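P22 protein (Trypanosoma brucei, PDB 3JV1) acts as an accessory factor in RNA editing, specific for the cytochrome oxidase subunit II transcript, and belongs to the MAM33 family. Local coordinates at residues A[36-41]-A[166-171]; A[59-64]-A[71-76]; A[100-105]-A[124-129]. All blocks are in the same frame, centred on the assembly; numbering follows the deposited sequence.

How the contacts relate
From the N terminus the chain runs through helix 2-18 and enters the six-stranded antiparallel sheet at strand 35-37. Contact 1 opens just there, at 36-41, and closes only at 166-171 on helix 152-181, so both other contacts fall within its loop. Contact 2 closes a short loop between adjacent strands 54-63 and 72-80, a hairpin near the middle of the sheet. Contact 3 follows in series, joining strand 95-104 to the loop 124-129 beyond helix 115-121. Contact 1 lies just past one outermost strand and contact 3 on the other, their centres about 31 Å apart on opposite sides of the chain's centre; contact 2 lies between.

Contact 1 (A[36-41]-A[166-171]); sequences IDRKPG and EQADYE
The carboxylate of D169 meets the loop after strand 35-37 at two points, the backbone N of G41 and the guanidinium of R38. G41 N donates to D169 OD1 at 2.8 Å with a nearly straight N-H...O angle of 166°, arriving from above the carboxylate plane. The same oxygen takes the salt bridge from R38 NH2 at 3.2 Å. R38 and D169 reach toward each other tip to tip, guanidinium and carboxylate planes only 15° apart. R38 leaves the backbone with CG anti to N and bends at chi2; beyond the bend the extended chain carries the guanidinium to the carboxylate. Water 1 completes the link, accepting from R38 NE at 2.7 Å and donating to D169 OD2 at 2.8 Å, which brings both carboxylate oxygens into the contact. P40 CA lies over one guanidinium face, offset toward the rim. The tight part is therefore small: buried D169, pressed against the backbone of G41, where phi of 88° suits a residue without a side chain. Around it the contact is loose. A168 CB approaches R38 NH2 only to 3.9 Å, P40 lies at the exposed margin, and the side chain of K39 points away; the two segments together bury just 144 Å². The R38 side chain also touches F161, W164 and S165 of the same helix. Y125 of the second subunit packs on D169, and G41 makes backbone hydrogen bonds to that subunit, so the loop lies at a subunit boundary. One aspartate oxygen, shared by a loop N-H and an arginine, ties the loop that leaves edge strand 35-37 to helix 152-181, in an antiparallel sheet flanked by N- and C-terminal helices and assembled as a trimer, as in the related p32 protein of the MAM33 family.

Contact 2 (A[59-64]-A[71-76]); sequences QLTGED and TRTLDV
Strands 59-63 and 72-76 run antiparallel, Q59 facing D75 and E63 facing R72, their axes 4.2 Å apart at closest approach and 154° between directions. Q59 and D75 form a hydrogen-bonded pair, with Q59 N to D75 O at 3.0 Å and the return bond from D75 N to Q59 O. Between L60 and G62 the register slips by one: T61 and G62 both face T73, a classic beta bulge. T61 N gives T73 O a straight bond of 2.8 Å, while that from G62 N is weak. T73 N returns to G62 O, and D64 N to T71 O carries the pairing toward the loop between the strands. L60 CD1 meets L74 CD2 at 4.1 Å, the side chains crossing obliquely; R72, on the same face, salt-bridges D159 of helix 152-181. Beside the bulge T61 OG1 and T73 OG1 share a hydrogen bond of 2.9 Å; each lies between its own backbone N and carbonyl carbon (chi1 57° and 54°), and the side chains cross at about a right angle. Water 2 extends this to D75 OD1, donating to the carboxylate. At the loop end T71 OG1 donates to D64 OD1 at 2.8 Å from above the carboxylate plane, though D64 is poorly ordered. The leucine face is thus apolar at L60 and L74 but charged toward the loop end, at E63 and R72, whereas hydroxyls and water meet next to the bulge.

Contact 3 (A[100-105]-A[124-129]); sequences NVCFRH and LYMGPD
Y125 O takes three donors: R104 NH1 at 3.0 Å with an N-H...O angle of 165°, R104 NH2 in a weak bond, and water 5 at 3.0 Å, which also accepts from F103 N. The NH1 bond lies in both the carbonyl plane and the guanidinium plane. The bend at chi2 (-62°) swings R104 CD back toward the loop, where L124 CD1 lies 3.7 Å from it. C102 CB and L124 CB lie over opposite faces of the guanidinium, each offset toward the rim, and M126 SD sits at its edge, 3.6 Å from NH2. This fastens outermost strand 95-104 of the antiparallel sheet to the loop between helices 115-121 and 135-146. Toward N100 the contact is largely water-mediated: water 4 accepts from V101 N and is 2.7 Å from M126 O and from P128 O. G127 CA makes a CA-H...O contact with V101 O at 3.4 Å, a spot where a side chain would clash. The third subunit closes over this edge: its W173 donates NE1 to V101 O and packs on P128, and its F180 ring meets F103 edge-to-face.

Contact 1 (A[36-41]-A[166-171])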
ATOM      1  N   ILE A  36     -21.272   4.053 -17.359  1.00 38.60           N
ATOM      2  CA  ILE A  36     -20.762   4.100 -16.001  1.00 39.71           C
ATOM      3  C   ILE A  36     -21.018   2.817 -15.234  1.00 41.45           C
ATOM      4  O   ILE A  36     -22.102   2.243 -15.276  1.00 39.86           O
ATOM      5  CB  ILE A  36     -21.321   5.303 -15.222  1.00 38.33           C
ATOM      6  CG1 ILE A  36     -20.631   5.387 -13.861  1.00 40.13           C
ATOM      7  CG2 ILE A  36     -22.818   5.184 -15.064  1.00 39.92           C
ATOM      8  CD1 ILE A  36     -20.587   6.786 -13.286  1.00 39.48           C
ATOM      9  N   ASP A  37     -19.979   2.369 -14.547  1.00 43.21           N
ATOM     10  CA  ASP A  37     -20.023   1.151 -13.768  1.00 46.49           C
ATOM     11  C   ASP A  37     -19.961   1.550 -12.302  1.00 48.07           C
ATOM     12  O   ASP A  37     -18.879   1.680 -11.728  1.00 48.28           O
ATOM     13  CB  ASP A  37     -18.835   0.271 -14.176  1.00 49.87           C
ATOM     14  CG  ASP A  37     -18.648  -0.928 -13.280  1.00 53.42           C
ATOM     15  OD1 ASP A  37     -19.638  -1.640 -13.011  1.00 53.02           O
ATOM     16  OD2 ASP A  37     -17.494  -1.163 -12.856  1.00 56.49           O
ATOM     17  N   ARG A  38     -21.137   1.772 -11.716  1.00 47.82           N
ATOM     18  CA  ARG A  38     -21.258   2.166 -10.314  1.00 49.33           C
ATOM     19  C   ARG A  38     -22.375   1.390  -9.626  1.00 48.88           C
ATOM     20  O   ARG A  38     -23.500   1.318 -10.121  1.00 48.97           O
ATOM     21  CB  ARG A  38     -21.533   3.673 -10.205  1.00 49.05           C
ATOM     22  CG  ARG A  38     -21.671   4.213  -8.773  1.00 51.65           C
ATOM     23  CD  ARG A  38     -23.110   4.169  -8.282  1.00 51.85           C
ATOM     24  NE  ARG A  38     -23.228   4.577  -6.885  1.00 53.15           N
ATOM     25  CZ  ARG A  38     -24.377   4.622  -6.211  1.00 54.71           C
ATOM     26  NH1 ARG A  38     -25.517   4.286  -6.806  1.00 52.84           N
ATOM     27  NH2 ARG A  38     -24.387   4.998  -4.937  1.00 53.29           N
ATOM     28  N   LYS A  39     -22.046   0.796  -8.486  1.00 50.17           N
ATOM     29  CA  LYS A  39     -23.015   0.033  -7.706  1.00 50.55           C
ATOM     30  C   LYS A  39     -23.085   0.604  -6.298  1.00 48.48           C
ATOM     31  O   LYS A  39     -22.085   1.077  -5.766  1.00 49.84           O
ATOM     32  CB  LYS A  39     -22.612  -1.443  -7.630  1.00 52.58           C
ATOM     33  CG  LYS A  39     -22.774  -2.207  -8.934  1.00 55.19           C
ATOM     34  CD  LYS A  39     -21.433  -2.582  -9.541  1.00 58.25           C
ATOM     35  CE  LYS A  39     -20.671  -3.536  -8.638  1.00 59.92           C
ATOM     36  NZ  LYS A  39     -19.446  -4.058  -9.308  1.00 62.22           N
ATOM     37  N   PRO A  40     -24.274   0.576  -5.680  1.00 47.89           N
ATOM     38  CA  PRO A  40     -24.439   1.097  -4.321  1.00 44.90           C
ATOM     39  C   PRO A  40     -23.388   0.477  -3.402  1.00 43.33           C
ATOM     40  O   PRO A  40     -23.146  -0.729  -3.464  1.00 41.07           O
ATOM     41  CB  PRO A  40     -25.849   0.644  -3.952  1.00 46.20           C
ATOM     42  CG  PRO A  40     -26.561   0.653  -5.276  1.00 47.94           C
ATOM     43  CD  PRO A  40     -25.544   0.032  -6.199  1.00 47.15           C
ATOM     44  N   GLY A  41     -22.753   1.295  -2.567  1.00 41.64           N
ATOM     45  CA  GLY A  41     -21.749   0.770  -1.653  1.00 39.17           C
ATOM     46  C   GLY A  41     -20.340   0.698  -2.215  1.00 40.26           C
ATOM     47  O   GLY A  41     -19.394   0.410  -1.483  1.00 37.80           O
ATOM     48  N   GLU A 166     -21.978   9.394  -2.765  1.00 36.39           N
ATOM     49  CA  GLU A 166     -21.501   9.338  -1.392  1.00 39.42           C
ATOM     50  C   GLU A 166     -22.714   9.481  -0.474  1.00 38.63           C
ATOM     51  O   GLU A 166     -22.853   8.764   0.517  1.00 38.35           O
ATOM     52  CB  GLU A 166     -20.512  10.472  -1.116  1.00 41.50           C
ATOM     53  CG  GLU A 166     -20.078  10.551   0.331  1.00 49.12           C
ATOM     54  CD  GLU A 166     -19.081  11.665   0.597  1.00 54.08           C
ATOM     55  OE1 GLU A 166     -19.324  12.814   0.161  1.00 56.13           O
ATOM     56  OE2 GLU A 166     -18.055  11.390   1.255  1.00 56.65           O
ATOM     57  N   GLN A 167     -23.592  10.410  -0.835  1.00 38.30           N
ATOM     58  CA  GLN A 167     -24.806  10.693  -0.082  1.00 36.70           C
ATOM     59  C   GLN A 167     -25.706   9.464  -0.074  1.00 36.38           C
ATOM     60  O   GLN A 167     -26.278   9.103   0.956  1.00 38.46           O
ATOM     61  CB  GLN A 167     -25.527  11.892  -0.715  1.00 39.05           C
ATOM     62  CG  GLN A 167     -26.887  12.218  -0.115  1.00 42.59           C
ATOM     63  CD  GLN A 167     -26.813  12.488   1.366  1.00 43.29           C
ATOM     64  OE1 GLN A 167     -25.946  13.229   1.830  1.00 47.52           O
ATOM     65  NE2 GLN A 167     -27.730  11.897   2.120  1.00 45.07           N
ATOM     66  N   ALA A 168     -25.829   8.819  -1.224  1.00 36.38           N
ATOM     67  CA  ALA A 168     -26.646   7.618  -1.338  1.00 35.25           C
ATOM     68  C   ALA A 168     -26.014   6.481  -0.527  1.00 35.03           C
ATOM     69  O   ALA A 168     -26.710   5.731   0.149  1.00 33.13           O
ATOM     70  CB  ALA A 168     -26.773   7.212  -2.801  1.00 34.91           C
ATOM     71  N   ASP A 169     -24.692   6.356  -0.601  1.00 34.35           N
ATOM     72  CA  ASP A 169     -23.996   5.306   0.136  1.00 34.31           C
ATOM     73  C   ASP A 169     -24.149   5.510   1.635  1.00 32.41           C
ATOM     74  O   ASP A 169     -24.269   4.548   2.391  1.00 31.91           O
ATOM     75  CB  ASP A 169     -22.502   5.276  -0.220  1.00 34.26           C
ATOM     76  CG  ASP A 169     -22.237   4.682  -1.591  1.00 38.24           C
ATOM     77  OD1 ASP A 169     -23.146   4.045  -2.168  1.00 38.00           O
ATOM     78  OD2 ASP A 169     -21.105   4.844  -2.087  1.00 38.75           O
ATOM     79  N   TYR A 170     -24.148   6.769   2.053  1.00 33.49           N
ATOM     80  CA  TYR A 170     -24.292   7.103   3.464  1.00 34.16           C
ATOM     81  C   TYR A 170     -25.646   6.671   4.001  1.00 33.07           C
ATOM     82  O   TYR A 170     -25.731   6.119   5.090  1.00 33.82           O
ATOM     83  CB  TYR A 170     -24.132   8.606   3.692  1.00 32.10           C
ATOM     84  CG  TYR A 170     -24.364   8.995   5.131  1.00 33.11           C
ATOM     85  CD1 TYR A 170     -23.619   8.407   6.153  1.00 32.67           C
ATOM     86  CD2 TYR A 170     -25.329   9.942   5.478  1.00 32.49           C
ATOM     87  CE1 TYR A 170     -23.823   8.750   7.483  1.00 33.11           C
ATOM     88  CE2 TYR A 170     -25.543  10.296   6.813  1.00 33.37           C
ATOM     89  CZ  TYR A 170     -24.784   9.693   7.807  1.00 34.11           C
ATOM     90  OH  TYR A 170     -24.980  10.022   9.125  1.00 32.20           O
ATOM     91  N   GLU A 171     -26.703   6.928   3.240  1.00 32.57           N
ATOM     92  CA  GLU A 171     -28.042   6.548   3.671  1.00 34.26           C
ATOM     93  C   GLU A 171     -28.218   5.035   3.651  1.00 32.60           C
ATOM     94  O   GLU A 171     -28.916   4.477   4.489  1.00 32.72           O
ATOM     95  CB  GLU A 171     -29.101   7.194   2.777  1.00 34.75           C
ATOM     96  CG  GLU A 171     -29.038   8.705   2.765  1.00 40.36           C
ATOM     97  CD  GLU A 171     -30.162   9.331   1.965  1.00 43.42           C
ATOM     98  OE1 GLU A 171     -30.020  10.507   1.564  1.00 44.09           O
ATOM     99  OE2 GLU A 171     -31.189   8.651   1.749  1.00 43.87           O
TER
HETATM  100  O   HOH W   1     -21.571   4.107  -4.796  1.00 45.07           O

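Contact 2 (A[59-64]-A[71-76])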
ATOM      1  N   GLN A  59     -10.999   5.098 -14.105  1.00 33.57           N
ATOM      2  CA  GLN A  59     -11.113   4.309 -12.876  1.00 33.56           C
ATOM      3  C   GLN A  59     -10.710   5.161 -11.681  1.00 32.25           C
ATOM      4  O   GLN A  59      -9.548   5.565 -11.587  1.00 30.62           O
ATOM      5  CB  GLN A  59     -10.177   3.092 -12.911  1.00 34.36           C
ATOM      6  CG  GLN A  59     -10.144   2.324 -14.211  1.00 39.82           C
ATOM      7  CD  GLN A  59      -9.114   1.204 -14.193  1.00 42.38           C
ATOM      8  OE1 GLN A  59      -7.953   1.420 -13.846  1.00 44.87           O
ATOM      9  NE2 GLN A  59      -9.535   0.003 -14.578  1.00 43.81           N
ATOM     10  N   LEU A  60     -11.648   5.441 -10.779  1.00 32.92           N
ATOM     11  CA  LEU A  60     -11.323   6.223  -9.582  1.00 34.04           C
ATOM     12  C   LEU A  60     -10.381   5.367  -8.757  1.00 35.49           C
ATOM     13  O   LEU A  60     -10.595   4.164  -8.631  1.00 35.30           O
ATOM     14  CB  LEU A  60     -12.576   6.520  -8.759  1.00 35.86           C
ATOM     15  CG  LEU A  60     -13.476   7.689  -9.166  1.00 34.85           C
ATOM     16  CD1 LEU A  60     -12.804   8.990  -8.783  1.00 40.03           C
ATOM     17  CD2 LEU A  60     -13.770   7.639 -10.650  1.00 36.78           C
ATOM     18  N   THR A  61      -9.337   5.975  -8.203  1.00 35.88           N
ATOM     19  CA  THR A  61      -8.377   5.222  -7.413  1.00 38.59           C
ATOM     20  C   THR A  61      -8.287   5.667  -5.956  1.00 41.88           C
ATOM     21  O   THR A  61      -7.578   5.050  -5.160  1.00 40.68           O
ATOM     22  CB  THR A  61      -6.960   5.278  -8.042  1.00 37.25           C
ATOM     23  OG1 THR A  61      -6.551   6.639  -8.182  1.00 36.94           O
ATOM     24  CG2 THR A  61      -6.950   4.614  -9.403  1.00 37.23           C
ATOM     25  N   GLY A  62      -8.995   6.735  -5.600  1.00 45.92           N
ATOM     26  CA  GLY A  62      -8.960   7.186  -4.223  1.00 50.87           C
ATOM     27  C   GLY A  62      -9.208   8.660  -3.988  1.00 55.56           C
ATOM     28  O   GLY A  62      -9.538   9.410  -4.908  1.00 54.91           O
ATOM     29  N   GLU A  63      -9.063   9.052  -2.726  1.00 60.07           N
ATOM     30  CA  GLU A  63      -9.233  10.428  -2.263  1.00 65.70           C
ATOM     31  C   GLU A  63      -7.983  10.624  -1.419  1.00 68.93           C
ATOM     32  O   GLU A  63      -7.589   9.711  -0.700  1.00 69.82           O
ATOM     33  CB  GLU A  63     -10.479  10.546  -1.386  1.00 66.33           C
ATOM     34  CG  GLU A  63     -11.755   9.995  -2.015  1.00 68.43           C
ATOM     35  CD  GLU A  63     -11.717   8.485  -2.213  1.00 69.69           C
ATOM     36  OE1 GLU A  63     -11.487   7.758  -1.224  1.00 70.78           O
ATOM     37  OE2 GLU A  63     -11.921   8.024  -3.356  1.00 69.92           O
ATOM     38  N   ASP A  64      -7.356  11.794  -1.473  1.00 73.53           N
ATOM     39  CA  ASP A  64      -6.117  11.944  -0.718  1.00 77.92           C
ATOM     40  C   ASP A  64      -5.831  13.229   0.045  1.00 79.86           C
ATOM     41  O   ASP A  64      -6.552  14.222  -0.060  1.00 80.22           O
ATOM     42  CB  ASP A  64      -4.938  11.691  -1.659  1.00 79.14           C
ATOM     43  CG  ASP A  64      -4.734  12.826  -2.642  1.00 80.99           C
ATOM     44  OD1 ASP A  64      -5.736  13.266  -3.248  1.00 81.63           O
ATOM     45  OD2 ASP A  64      -3.579  13.276  -2.812  1.00 81.36           O
ATOM     46  N   THR A  71      -9.952  16.286  -2.968  1.00 62.34           N
ATOM     47  CA  THR A  71      -9.275  15.963  -4.220  1.00 59.13           C
ATOM     48  C   THR A  71      -9.313  14.454  -4.459  1.00 56.09           C
ATOM     49  O   THR A  71      -8.935  13.666  -3.590  1.00 56.61           O
ATOM     50  CB  THR A  71      -7.800  16.443  -4.217  1.00 59.23           C
ATOM     51  OG1 THR A  71      -7.072  15.761  -3.192  1.00 60.63           O
ATOM     52  CG2 THR A  71      -7.728  17.935  -3.961  1.00 59.36           C
ATOM     53  N   ARG A  72      -9.781  14.056  -5.637  1.00 52.15           N
ATOM     54  CA  ARG A  72      -9.880  12.642  -5.986  1.00 48.79           C
ATOM     55  C   ARG A  72      -8.816  12.215  -6.994  1.00 45.34           C
ATOM     56  O   ARG A  72      -8.404  12.996  -7.848  1.00 44.40           O
ATOM     57  CB  ARG A  72     -11.263  12.343  -6.564  1.00 50.25           C
ATOM     58  CG  ARG A  72     -12.416  12.708  -5.642  1.00 52.87           C
ATOM     59  CD  ARG A  72     -13.763  12.526  -6.322  1.00 53.60           C
ATOM     60  NE  ARG A  72     -14.878  12.814  -5.419  1.00 57.34           N
ATOM     61  CZ  ARG A  72     -15.065  13.980  -4.805  1.00 58.25           C
ATOM     62  NH1 ARG A  72     -14.209  14.976  -4.992  1.00 59.52           N
ATOM     63  NH2 ARG A  72     -16.113  14.155  -4.010  1.00 57.74           N
ATOM     64  N   THR A  73      -8.363  10.974  -6.882  1.00 40.67           N
ATOM     65  CA  THR A  73      -7.375  10.456  -7.809  1.00 38.54           C
ATOM     66  C   THR A  73      -8.047   9.425  -8.702  1.00 36.10           C
ATOM     67  O   THR A  73      -8.950   8.707  -8.279  1.00 35.01           O
ATOM     68  CB  THR A  73      -6.188   9.774  -7.089  1.00 39.99           C
ATOM     69  OG1 THR A  73      -6.681   8.764  -6.205  1.00 39.41           O
ATOM     70  CG2 THR A  73      -5.372  10.790  -6.302  1.00 41.22           C
ATOM     71  N   LEU A  74      -7.610   9.371  -9.949  1.00 33.01           N
ATOM     72  CA  LEU A  74      -8.156   8.415 -10.888  1.00 32.12           C
ATOM     73  C   LEU A  74      -7.155   8.171 -11.995  1.00 30.40           C
ATOM     74  O   LEU A  74      -6.244   8.964 -12.204  1.00 30.91           O
ATOM     75  CB  LEU A  74      -9.485   8.922 -11.463  1.00 30.47           C
ATOM     76  CG  LEU A  74      -9.581  10.349 -12.007  1.00 34.55           C
ATOM     77  CD1 LEU A  74      -9.003  10.424 -13.406  1.00 35.18           C
ATOM     78  CD2 LEU A  74     -11.048  10.776 -12.038  1.00 38.37           C
ATOM     79  N   ASP A  75      -7.317   7.047 -12.678  1.00 29.86           N
ATOM     80  CA  ASP A  75      -6.464   6.690 -13.794  1.00 29.33           C
ATOM     81  C   ASP A  75      -7.314   6.784 -15.046  1.00 30.66           C
ATOM     82  O   ASP A  75      -8.487   6.409 -15.044  1.00 31.60           O
ATOM     83  CB  ASP A  75      -5.966   5.248 -13.688  1.00 29.28           C
ATOM     84  CG  ASP A  75      -4.826   5.085 -12.710  1.00 33.30           C
ATOM     85  OD1 ASP A  75      -4.228   6.097 -12.294  1.00 31.23           O
ATOM     86  OD2 ASP A  75      -4.521   3.926 -12.372  1.00 35.90           O
ATOM     87  N   VAL A  76      -6.717   7.287 -16.113  1.00 29.60           N
ATOM     88  CA  VAL A  76      -7.402   7.379 -17.382  1.00 30.94           C
ATOM     89  C   VAL A  76      -6.587   6.529 -18.342  1.00 30.79           C
ATOM     90  O   VAL A  76      -5.417   6.810 -18.593  1.00 30.01           O
ATOM     91  CB  VAL A  76      -7.470   8.828 -17.884  1.00 31.07           C
ATOM     92  CG1 VAL A  76      -7.855   8.858 -19.362  1.00 32.84           C
ATOM     93  CG2 VAL A  76      -8.505   9.592 -17.073  1.00 33.92           C
TER
HETATM   94  O   HOH W   2      -4.532   7.002  -9.885  1.00 40.54           O

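Contact 3 (A[100-105]-A[124-129])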
ATOM      1  N   ASN A 100       0.956  11.837 -13.619  1.00 34.23           N
ATOM      2  CA  ASN A 100       1.854  10.878 -14.250  1.00 34.50           C
ATOM      3  C   ASN A 100       1.319  10.454 -15.609  1.00 31.56           C
ATOM      4  O   ASN A 100       0.122  10.510 -15.859  1.00 31.68           O
ATOM      5  CB  ASN A 100       2.001   9.615 -13.383  1.00 37.99           C
ATOM      6  CG  ASN A 100       2.732   9.871 -12.077  1.00 41.11           C
ATOM      7  OD1 ASN A 100       3.953  10.028 -12.055  1.00 45.31           O
ATOM      8  ND2 ASN A 100       1.987   9.912 -10.981  1.00 42.34           N
ATOM      9  N   VAL A 101       2.227  10.042 -16.483  1.00 31.10           N
ATOM     10  CA  VAL A 101       1.886   9.548 -17.809  1.00 29.78           C
ATOM     11  C   VAL A 101       2.764   8.326 -18.020  1.00 29.55           C
ATOM     12  O   VAL A 101       3.990   8.439 -18.096  1.00 29.44           O
ATOM     13  CB  VAL A 101       2.198  10.557 -18.930  1.00 29.71           C
ATOM     14  CG1 VAL A 101       1.890   9.917 -20.288  1.00 30.12           C
ATOM     15  CG2 VAL A 101       1.378  11.814 -18.747  1.00 31.09           C
ATOM     16  N   CYS A 102       2.134   7.157 -18.080  1.00 29.60           N
ATOM     17  CA  CYS A 102       2.845   5.905 -18.277  1.00 32.56           C
ATOM     18  C   CYS A 102       2.394   5.269 -19.574  1.00 32.81           C
ATOM     19  O   CYS A 102       1.300   5.547 -20.076  1.00 31.41           O
ATOM     20  CB  CYS A 102       2.529   4.914 -17.152  1.00 33.59           C
ATOM     21  SG  CYS A 102       2.680   5.579 -15.507  1.00 40.09           S
ATOM     22  N   PHE A 103       3.252   4.415 -20.119  1.00 32.83           N
ATOM     23  CA  PHE A 103       2.897   3.685 -21.315  1.00 33.22           C
ATOM     24  C   PHE A 103       3.004   2.205 -20.982  1.00 31.53           C
ATOM     25  O   PHE A 103       3.989   1.763 -20.403  1.00 32.90           O
ATOM     26  CB  PHE A 103       3.812   3.993 -22.488  1.00 30.56           C
ATOM     27  CG  PHE A 103       3.333   3.380 -23.771  1.00 33.84           C
ATOM     28  CD1 PHE A 103       2.251   3.928 -24.448  1.00 34.56           C
ATOM     29  CD2 PHE A 103       3.907   2.210 -24.261  1.00 35.61           C
ATOM     30  CE1 PHE A 103       1.743   3.320 -25.595  1.00 35.83           C
ATOM     31  CE2 PHE A 103       3.403   1.596 -25.407  1.00 36.38           C
ATOM     32  CZ  PHE A 103       2.319   2.155 -26.072  1.00 36.14           C
ATOM     33  N   ARG A 104       1.977   1.445 -21.341  1.00 30.99           N
ATOM     34  CA  ARG A 104       1.969   0.019 -21.074  1.00 33.57           C
ATOM     35  C   ARG A 104       1.884  -0.790 -22.359  1.00 33.39           C
ATOM     36  O   ARG A 104       0.871  -0.761 -23.055  1.00 31.00           O
ATOM     37  CB  ARG A 104       0.794  -0.328 -20.158  1.00 33.32           C
ATOM     38  CG  ARG A 104       0.848   0.375 -18.821  1.00 34.44           C
ATOM     39  CD  ARG A 104       2.087  -0.026 -18.039  1.00 35.28           C
ATOM     40  NE  ARG A 104       2.171   0.689 -16.768  1.00 36.70           N
ATOM     41  CZ  ARG A 104       3.203   1.440 -16.400  1.00 36.34           C
ATOM     42  NH1 ARG A 104       4.257   1.579 -17.201  1.00 33.77           N
ATOM     43  NH2 ARG A 104       3.176   2.061 -15.230  1.00 36.65           N
ATOM     44  N   HIS A 105       2.956  -1.505 -22.675  1.00 34.46           N
ATOM     45  CA  HIS A 105       2.981  -2.332 -23.872  1.00 37.66           C
ATOM     46  C   HIS A 105       1.990  -3.482 -23.712  1.00 38.68           C
ATOM     47  O   HIS A 105       1.336  -3.896 -24.671  1.00 37.31           O
ATOM     48  CB  HIS A 105       4.389  -2.883 -24.100  1.00 38.77           C
ATOM     49  CG  HIS A 105       5.336  -1.883 -24.684  1.00 41.44           C
ATOM     50  ND1 HIS A 105       5.262  -1.469 -25.996  1.00 39.72           N
ATOM     51  CD2 HIS A 105       6.364  -1.198 -24.130  1.00 41.22           C
ATOM     52  CE1 HIS A 105       6.203  -0.573 -26.226  1.00 39.95           C
ATOM     53  NE2 HIS A 105       6.886  -0.389 -25.110  1.00 41.95           N
ATOM     54  N   LEU A 124       7.041  -1.124 -12.938  1.00 34.14           N
ATOM     55  CA  LEU A 124       7.313  -0.584 -14.269  1.00 34.21           C
ATOM     56  C   LEU A 124       7.654   0.902 -14.235  1.00 32.49           C
ATOM     57  O   LEU A 124       7.377   1.595 -13.253  1.00 30.02           O
ATOM     58  CB  LEU A 124       6.099  -0.799 -15.177  1.00 33.60           C
ATOM     59  CG  LEU A 124       5.604  -2.238 -15.304  1.00 36.00           C
ATOM     60  CD1 LEU A 124       4.331  -2.254 -16.135  1.00 38.47           C
ATOM     61  CD2 LEU A 124       6.685  -3.111 -15.938  1.00 36.67           C
ATOM     62  N   TYR A 125       8.254   1.378 -15.323  1.00 31.43           N
ATOM     63  CA  TYR A 125       8.623   2.780 -15.463  1.00 31.45           C
ATOM     64  C   TYR A 125       7.350   3.595 -15.308  1.00 30.70           C
ATOM     65  O   TYR A 125       6.326   3.278 -15.916  1.00 31.70           O
ATOM     66  CB  TYR A 125       9.235   3.026 -16.844  1.00 33.09           C
ATOM     67  CG  TYR A 125       9.679   4.451 -17.092  1.00 35.43           C
ATOM     68  CD1 TYR A 125      10.524   5.109 -16.197  1.00 34.82           C
ATOM     69  CD2 TYR A 125       9.287   5.127 -18.246  1.00 35.25           C
ATOM     70  CE1 TYR A 125      10.970   6.406 -16.447  1.00 33.78           C
ATOM     71  CE2 TYR A 125       9.730   6.420 -18.508  1.00 32.71           C
ATOM     72  CZ  TYR A 125      10.568   7.050 -17.605  1.00 34.41           C
ATOM     73  OH  TYR A 125      11.005   8.324 -17.871  1.00 31.67           O
ATOM     74  N   MET A 126       7.414   4.640 -14.490  1.00 30.64           N
ATOM     75  CA  MET A 126       6.250   5.478 -14.236  1.00 31.84           C
ATOM     76  C   MET A 126       6.254   6.778 -15.034  1.00 30.38           C
ATOM     77  O   MET A 126       5.513   7.709 -14.719  1.00 31.21           O
ATOM     78  CB  MET A 126       6.170   5.786 -12.747  1.00 33.27           C
ATOM     79  CG  MET A 126       5.988   4.547 -11.878  1.00 37.52           C
ATOM     80  SD  MET A 126       4.434   3.703 -12.243  1.00 40.57           S
ATOM     81  CE  MET A 126       3.269   4.883 -11.586  1.00 42.92           C
ATOM     82  N   GLY A 127       7.084   6.830 -16.067  1.00 28.57           N
ATOM     83  CA  GLY A 127       7.176   8.025 -16.883  1.00 30.13           C
ATOM     84  C   GLY A 127       7.976   9.103 -16.181  1.00 30.74           C
ATOM     85  O   GLY A 127       8.354   8.932 -15.021  1.00 30.27           O
ATOM     86  N   PRO A 128       8.247  10.231 -16.850  1.00 31.13           N
ATOM     87  CA  PRO A 128       9.011  11.325 -16.250  1.00 31.08           C
ATOM     88  C   PRO A 128       8.174  12.182 -15.307  1.00 33.32           C
ATOM     89  O   PRO A 128       6.939  12.122 -15.313  1.00 30.41           O
ATOM     90  CB  PRO A 128       9.457  12.126 -17.464  1.00 31.42           C
ATOM     91  CG  PRO A 128       8.243  12.042 -18.347  1.00 29.43           C
ATOM     92  CD  PRO A 128       7.881  10.557 -18.245  1.00 31.65           C
ATOM     93  N   ASP A 129       8.871  12.975 -14.497  1.00 33.61           N
ATOM     94  CA  ASP A 129       8.241  13.902 -13.572  1.00 35.84           C
ATOM     95  C   ASP A 129       7.712  14.994 -14.507  1.00 36.23           C
ATOM     96  O   ASP A 129       8.477  15.561 -15.287  1.00 35.51           O
ATOM     97  CB  ASP A 129       9.304  14.469 -12.626  1.00 37.41           C
ATOM     98  CG  ASP A 129       8.746  15.475 -11.648  1.00 41.06           C
ATOM     99  OD1 ASP A 129       7.716  16.105 -11.957  1.00 42.75           O
ATOM    100  OD2 ASP A 129       9.354  15.650 -10.570  1.00 44.64           O
TER
HETATM  101  O   HOH W   3       5.780  11.823 -12.224  1.00 49.45           O
HETATM  102  O   HOH W   4       4.940  10.341 -15.214  1.00 29.74           O
HETATM  103  O   HOH W   5       5.758   4.372 -18.660  1.00 29.53           O